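Local coordinates for 4-alpha-glucanotransferase (PDB 1TZ7), which is an amylomaltase, also called D-enzyme, a member of the 4-alpha-glucanotransferase family built on a parallel eight-stranded beta/alpha barrel, at residues D226-Y230 with W289-V293; L305-F311 with T336-K340. One frame throughout, in Å; residues are numbered along the deposited sequence.

Both contacts pack a helix against the end of one of two neighbouring barrel strands and the loop that follows it, and their centres lie about 10 Å apart. Contact 1 joins the end of strand 222-227 to helix 287-297; contact 2 joins the loop that follows strand 302-305 to helix 334-344. The two strands run side by side, and a probable hydrogen bond of 3.1 Å from Asp306 N to Leu227 O ties their ends. The side chains also meet: Met229 CE packs 3.6 Å from Phe311 CZ, while Trp289 meets the Phe311 ring edge-to-face and also touches Leu337. The loops concerned leave the C-terminal ends of the strands, the side where beta/alpha-barrel enzymes carry their active sites.

Contact 1: D226-Y230 with W289-V293; sequences DLPMY and WIRRV
Arg292 reaches from helix 287-297 to the end of strand 222-227 and grips the carbonyl oxygen of Pro228, within the beta-alpha-beta crossover that leads from this strand to the adjacent strand 302-305 of the barrel. Both terminal nitrogens of the guanidinium share this one acceptor: NH1 of Arg292 lies 2.9 Å from Pro228 O and NH2 of Arg292 3.1 Å from it. That oxygen lies practically in the guanidinium plane. The NH2 donor approaches nearly along the C=O axis, at a C=O...N angle of 170°, whereas NH1 comes in at 145° within the carbonyl plane. The bend of the arginine chain at chi3 (79°) turns the guanidinium group toward this oxygen, and the paired bonds should limit its rotation.

Leu227, the last residue of the strand, packs against the same group. The leucine and arginine side chains run antiparallel alongside each other, with CG of Leu227 3.8 Å from NH1 of Arg292 and CD2 over one guanidinium face, offset toward the rim. The buried charged group is thus held by a backbone oxygen at its edge and by a methyl on a face.

Trp289, one turn earlier on the helix, extends the contact to Met229. Their Met-aromatic approach is oblique, with SD of Met229 5.5 Å from the centroid of the six-membered ring. The Tyr276 hydroxyl donates a hydrogen bond to Met229 O, and the Tyr276 and Trp289 rings meet edge-to-face. The same carbonyl oxygen, Met229 O, lies 3.8 Å from CZ2 of Trp289.

Contact 2: L305-F311 with T336-K340; sequences LDHFRGF and TLFKK
Helix 334-344 of the barrel's outer layer packs through Phe338 against the loop that follows strand 302-305, where Phe308, Phe311 and Phe338 form an aromatic cluster. Phe338 points its ring edge at the face of Phe311 in a T-shaped pair, the planes at 89° and the centroids 5.1 Å apart. CZ of Phe338 stands above the Phe311 plane, offset toward the rim, while CE1 of Phe338 comes within 3.6 Å of Phe311 CG.

Leu305 meets the same ring from the strand side: its CD1 is 3.5 Å from Phe338 CZ and lies near the plane of that ring. Phe308 approaches obliquely, its plane turned 42° from that of Phe338 and its CE1 3.7 Å from Phe338 CZ. With CG anti to the backbone N (chi1 176°), the Phe308 ring extends toward the helix and also touches Val362 and Leu365 of helix 360-368.

From the preceding residue of the helix, Leu337, CD2 packs 3.6 Å from CD2 of Phe311. This buried, wholly apolar packing sets the end of strand 302-305 and its loop on helix 334-344, which, after an excursion through strands 313-318 and 328-331, carries the beta-alpha-beta crossover to the adjacent parallel barrel strand 350-352.

Contact 1: D226-Y230 with W289-V293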
loop_
_atom_site.group_PDB
_atom_site.type_symbol
_atom_site.label_atom_id
_atom_site.label_comp_id
_atom_site.label_asym_id
_atom_site.label_seq_id
_atom_site.Cartn_x
_atom_site.Cartn_y
_atom_site.Cartn_z
ATOM N N ASP A 226 -3.419 2.364 1.040
ATOM C CA ASP A 226 -2.845 1.475 2.027
ATOM C C ASP A 226 -1.809 2.227 2.854
ATOM O O ASP A 226 -0.848 2.774 2.310
ATOM C CB ASP A 226 -2.193 0.282 1.331
ATOM C CG ASP A 226 -1.945 -0.881 2.271
ATOM O OD1 ASP A 226 -1.927 -2.041 1.789
ATOM O OD2 ASP A 226 -1.755 -0.739 3.501
ATOM N N LEU A 227 -2.018 2.257 4.166
ATOM C CA LEU A 227 -1.118 2.961 5.087
ATOM C C LEU A 227 -0.348 1.962 5.924
ATOM O O LEU A 227 -0.911 1.341 6.822
ATOM C CB LEU A 227 -1.919 3.881 6.015
ATOM C CG LEU A 227 -2.016 5.340 5.592
ATOM C CD1 LEU A 227 -2.948 5.479 4.409
ATOM C CD2 LEU A 227 -2.487 6.203 6.760
ATOM N N PRO A 228 0.942 1.801 5.641
ATOM C CA PRO A 228 1.801 0.971 6.477
ATOM C C PRO A 228 1.828 1.480 7.909
ATOM O O PRO A 228 1.786 2.683 8.121
ATOM C CB PRO A 228 3.183 1.121 5.821
ATOM C CG PRO A 228 2.904 1.576 4.441
ATOM C CD PRO A 228 1.676 2.396 4.512
ATOM N N MET A 229 1.891 0.572 8.876
ATOM C CA MET A 229 1.924 0.958 10.281
ATOM C C MET A 229 3.143 1.829 10.548
ATOM O O MET A 229 3.046 2.865 11.201
ATOM C CB MET A 229 1.966 -0.280 11.169
ATOM C CG MET A 229 2.248 0.004 12.659
ATOM S SD MET A 229 1.041 1.116 13.440
ATOM C CE MET A 229 -0.385 0.053 13.537
ATOM N N TYR A 230 4.286 1.394 10.020
ATOM C CA TYR A 230 5.599 1.921 10.403
ATOM C C TYR A 230 6.339 2.427 9.163
ATOM O O TYR A 230 6.200 1.861 8.081
ATOM C CB TYR A 230 6.448 0.811 11.026
ATOM C CG TYR A 230 6.007 0.333 12.394
ATOM C CD1 TYR A 230 5.650 -0.999 12.604
ATOM C CD2 TYR A 230 5.978 1.196 13.479
ATOM C CE1 TYR A 230 5.261 -1.449 13.855
ATOM C CE2 TYR A 230 5.589 0.757 14.733
ATOM C CZ TYR A 230 5.234 -0.570 14.915
ATOM O OH TYR A 230 4.850 -1.010 16.156
ATOM N N TRP A 289 0.075 11.706 13.077
ATOM C CA TRP A 289 -0.864 10.739 12.520
ATOM C C TRP A 289 -2.013 11.437 11.791
ATOM O O TRP A 289 -2.467 10.975 10.752
ATOM C CB TRP A 289 -1.409 9.819 13.623
ATOM C CG TRP A 289 -0.631 8.558 13.750
ATOM C CD1 TRP A 289 0.265 8.239 14.730
ATOM C CD2 TRP A 289 -0.658 7.445 12.853
ATOM N NE1 TRP A 289 0.791 6.989 14.500
ATOM C CE2 TRP A 289 0.240 6.480 13.354
ATOM C CE3 TRP A 289 -1.359 7.157 11.674
ATOM C CZ2 TRP A 289 0.456 5.257 12.717
ATOM C CZ3 TRP A 289 -1.140 5.938 11.044
ATOM C CH2 TRP A 289 -0.246 5.009 11.567
ATOM N N ILE A 290 -2.469 12.551 12.342
ATOM C CA ILE A 290 -3.487 13.362 11.687
ATOM C C ILE A 290 -2.989 13.861 10.327
ATOM O O ILE A 290 -3.717 13.819 9.344
ATOM C CB ILE A 290 -3.879 14.553 12.584
ATOM C CG1 ILE A 290 -4.736 14.064 13.752
ATOM C CG2 ILE A 290 -4.637 15.625 11.765
ATOM C CD1 ILE A 290 -4.807 15.033 14.903
ATOM N N ARG A 291 -1.744 14.329 10.283
ATOM C CA ARG A 291 -1.150 14.802 9.030
ATOM C C ARG A 291 -1.011 13.663 8.010
ATOM O O ARG A 291 -1.194 13.874 6.815
ATOM C CB ARG A 291 0.214 15.456 9.290
ATOM C CG ARG A 291 0.120 16.898 9.818
ATOM C CD ARG A 291 1.329 17.761 9.488
ATOM N NE ARG A 291 2.579 17.165 9.965
ATOM C CZ ARG A 291 3.019 17.232 11.225
ATOM N NH1 ARG A 291 4.167 16.654 11.556
ATOM N NH2 ARG A 291 2.315 17.878 12.153
ATOM N N ARG A 292 -0.695 12.457 8.494
ATOM C CA ARG A 292 -0.626 11.268 7.629
ATOM C C ARG A 292 -1.967 11.006 6.960
ATOM O O ARG A 292 -2.030 10.699 5.773
ATOM C CB ARG A 292 -0.238 10.030 8.443
ATOM C CG ARG A 292 1.222 9.797 8.563
ATOM C CD ARG A 292 1.574 8.375 8.977
ATOM N NE ARG A 292 1.499 7.438 7.855
ATOM C CZ ARG A 292 1.601 6.118 7.974
ATOM N NH1 ARG A 292 1.529 5.349 6.898
ATOM N NH2 ARG A 292 1.777 5.563 9.174
ATOM N N VAL A 293 -3.037 11.112 7.737
ATOM C CA VAL A 293 -4.372 10.802 7.249
ATOM C C VAL A 293 -4.830 11.870 6.269
ATOM O O VAL A 293 -5.298 11.557 5.186
ATOM C CB VAL A 293 -5.383 10.671 8.416
ATOM C CG1 VAL A 293 -6.820 10.583 7.894
ATOM C CG2 VAL A 293 -5.052 9.453 9.263
#

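Contact 2: L305-F311 with T336-K340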
loop_
_atom_site.group_PDB
_atom_site.type_symbol
_atom_site.label_atom_id
_atom_site.label_comp_id
_atom_site.label_asym_id
_atom_site.label_seq_id
_atom_site.Cartn_x
_atom_site.Cartn_y
_atom_site.Cartn_z
ATOM N N LEU A 305 -5.672 0.319 7.096
ATOM C CA LEU A 305 -4.703 0.452 8.166
ATOM C C LEU A 305 -3.953 -0.855 8.372
ATOM O O LEU A 305 -4.437 -1.780 9.049
ATOM C CB LEU A 305 -5.389 0.892 9.454
ATOM C CG LEU A 305 -6.106 2.256 9.375
ATOM C CD1 LEU A 305 -6.858 2.532 10.652
ATOM C CD2 LEU A 305 -5.105 3.391 9.080
ATOM N N ASP A 306 -2.774 -0.927 7.772
ATOM C CA ASP A 306 -1.896 -2.073 7.896
ATOM C C ASP A 306 -1.569 -2.373 9.373
ATOM O O ASP A 306 -1.264 -1.474 10.143
ATOM C CB ASP A 306 -0.608 -1.805 7.111
ATOM C CG ASP A 306 0.419 -2.884 7.288
ATOM O OD1 ASP A 306 0.178 -4.020 6.821
ATOM O OD2 ASP A 306 1.514 -2.687 7.877
ATOM N N HIS A 307 -1.645 -3.651 9.740
ATOM C CA HIS A 307 -1.372 -4.093 11.108
ATOM C C HIS A 307 -2.198 -3.285 12.137
ATOM O O HIS A 307 -1.652 -2.739 13.108
ATOM C CB HIS A 307 0.130 -3.989 11.424
ATOM C CG HIS A 307 0.535 -4.757 12.640
ATOM N ND1 HIS A 307 0.151 -6.065 12.854
ATOM C CD2 HIS A 307 1.274 -4.401 13.720
ATOM C CE1 HIS A 307 0.642 -6.484 14.007
ATOM N NE2 HIS A 307 1.329 -5.495 14.552
ATOM N N PHE A 308 -3.510 -3.225 11.911
ATOM C CA PHE A 308 -4.415 -2.448 12.761
ATOM C C PHE A 308 -4.265 -2.807 14.251
ATOM O O PHE A 308 -4.397 -1.954 15.108
ATOM C CB PHE A 308 -5.869 -2.661 12.326
ATOM C CG PHE A 308 -6.869 -1.977 13.206
ATOM C CD1 PHE A 308 -7.209 -0.648 12.991
ATOM C CD2 PHE A 308 -7.467 -2.656 14.266
ATOM C CE1 PHE A 308 -8.129 -0.009 13.807
ATOM C CE2 PHE A 308 -8.394 -2.011 15.090
ATOM C CZ PHE A 308 -8.721 -0.693 14.857
ATOM N N ARG A 309 -3.990 -4.074 14.540
ATOM C CA ARG A 309 -3.920 -4.541 15.924
ATOM C C ARG A 309 -2.808 -3.819 16.712
ATOM O O ARG A 309 -2.842 -3.767 17.941
ATOM C CB ARG A 309 -3.706 -6.061 15.969
ATOM C CG ARG A 309 -2.276 -6.510 15.654
ATOM C CD ARG A 309 -1.429 -6.787 16.881
ATOM N NE ARG A 309 -2.019 -7.823 17.741
ATOM C CZ ARG A 309 -2.498 -7.605 18.977
ATOM N NH1 ARG A 309 -3.016 -8.605 19.670
ATOM N NH2 ARG A 309 -2.462 -6.388 19.512
ATOM N N GLY A 310 -1.832 -3.267 15.991
ATOM C CA GLY A 310 -0.761 -2.494 16.605
ATOM C C GLY A 310 -1.227 -1.226 17.326
ATOM O O GLY A 310 -0.503 -0.682 18.154
ATOM N N PHE A 311 -2.431 -0.752 17.002
ATOM C CA PHE A 311 -2.993 0.431 17.662
ATOM C C PHE A 311 -3.534 0.081 19.054
ATOM O O PHE A 311 -3.702 0.956 19.898
ATOM C CB PHE A 311 -4.100 1.047 16.804
ATOM C CG PHE A 311 -3.608 1.634 15.499
ATOM C CD1 PHE A 311 -4.081 1.155 14.285
ATOM C CD2 PHE A 311 -2.677 2.667 15.490
ATOM C CE1 PHE A 311 -3.633 1.692 13.086
ATOM C CE2 PHE A 311 -2.227 3.202 14.292
ATOM C CZ PHE A 311 -2.710 2.712 13.089
ATOM N N THR A 336 -7.651 6.567 22.385
ATOM C CA THR A 336 -7.448 8.018 22.356
ATOM C C THR A 336 -7.137 8.510 20.945
ATOM O O THR A 336 -7.603 9.569 20.537
ATOM C CB THR A 336 -6.306 8.433 23.327
ATOM O OG1 THR A 336 -5.566 7.284 23.742
ATOM C CG2 THR A 336 -6.865 8.982 24.614
ATOM N N LEU A 337 -6.349 7.733 20.207
ATOM C CA LEU A 337 -5.946 8.110 18.855
ATOM C C LEU A 337 -7.142 8.177 17.924
ATOM O O LEU A 337 -7.295 9.125 17.166
ATOM C CB LEU A 337 -4.925 7.110 18.298
ATOM C CG LEU A 337 -4.679 7.184 16.783
ATOM C CD1 LEU A 337 -4.048 8.503 16.413
ATOM C CD2 LEU A 337 -3.813 6.026 16.317
ATOM N N PHE A 338 -7.983 7.161 17.967
ATOM C CA PHE A 338 -9.048 7.051 16.997
ATOM C C PHE A 338 -10.237 7.949 17.358
ATOM O O PHE A 338 -10.978 8.365 16.484
ATOM C CB PHE A 338 -9.477 5.598 16.821
ATOM C CG PHE A 338 -8.614 4.836 15.857
ATOM C CD1 PHE A 338 -7.673 3.929 16.313
ATOM C CD2 PHE A 338 -8.727 5.046 14.493
ATOM C CE1 PHE A 338 -6.872 3.239 15.421
ATOM C CE2 PHE A 338 -7.930 4.359 13.606
ATOM C CZ PHE A 338 -7.003 3.457 14.070
ATOM N N LYS A 339 -10.396 8.257 18.644
ATOM C CA LYS A 339 -11.385 9.256 19.073
ATOM C C LYS A 339 -11.081 10.607 18.425
ATOM O O LYS A 339 -11.984 11.295 17.944
ATOM C CB LYS A 339 -11.392 9.400 20.597
ATOM C CG LYS A 339 -12.503 10.338 21.130
ATOM C CD LYS A 339 -12.713 10.178 22.635
ATOM C CE LYS A 339 -14.027 10.830 23.104
ATOM N NZ LYS A 339 -14.541 11.839 22.145
ATOM N N LYS A 340 -9.804 10.976 18.408
ATOM C CA LYS A 340 -9.382 12.225 17.788
ATOM C C LYS A 340 -9.448 12.147 16.263
ATOM O O LYS A 340 -9.889 13.085 15.616
ATOM C CB LYS A 340 -7.966 12.597 18.228
ATOM C CG LYS A 340 -7.814 14.050 18.631
ATOM C CD LYS A 340 -6.590 14.670 18.018
ATOM C CE LYS A 340 -6.551 16.169 18.253
ATOM N NZ LYS A 340 -5.275 16.604 18.860
#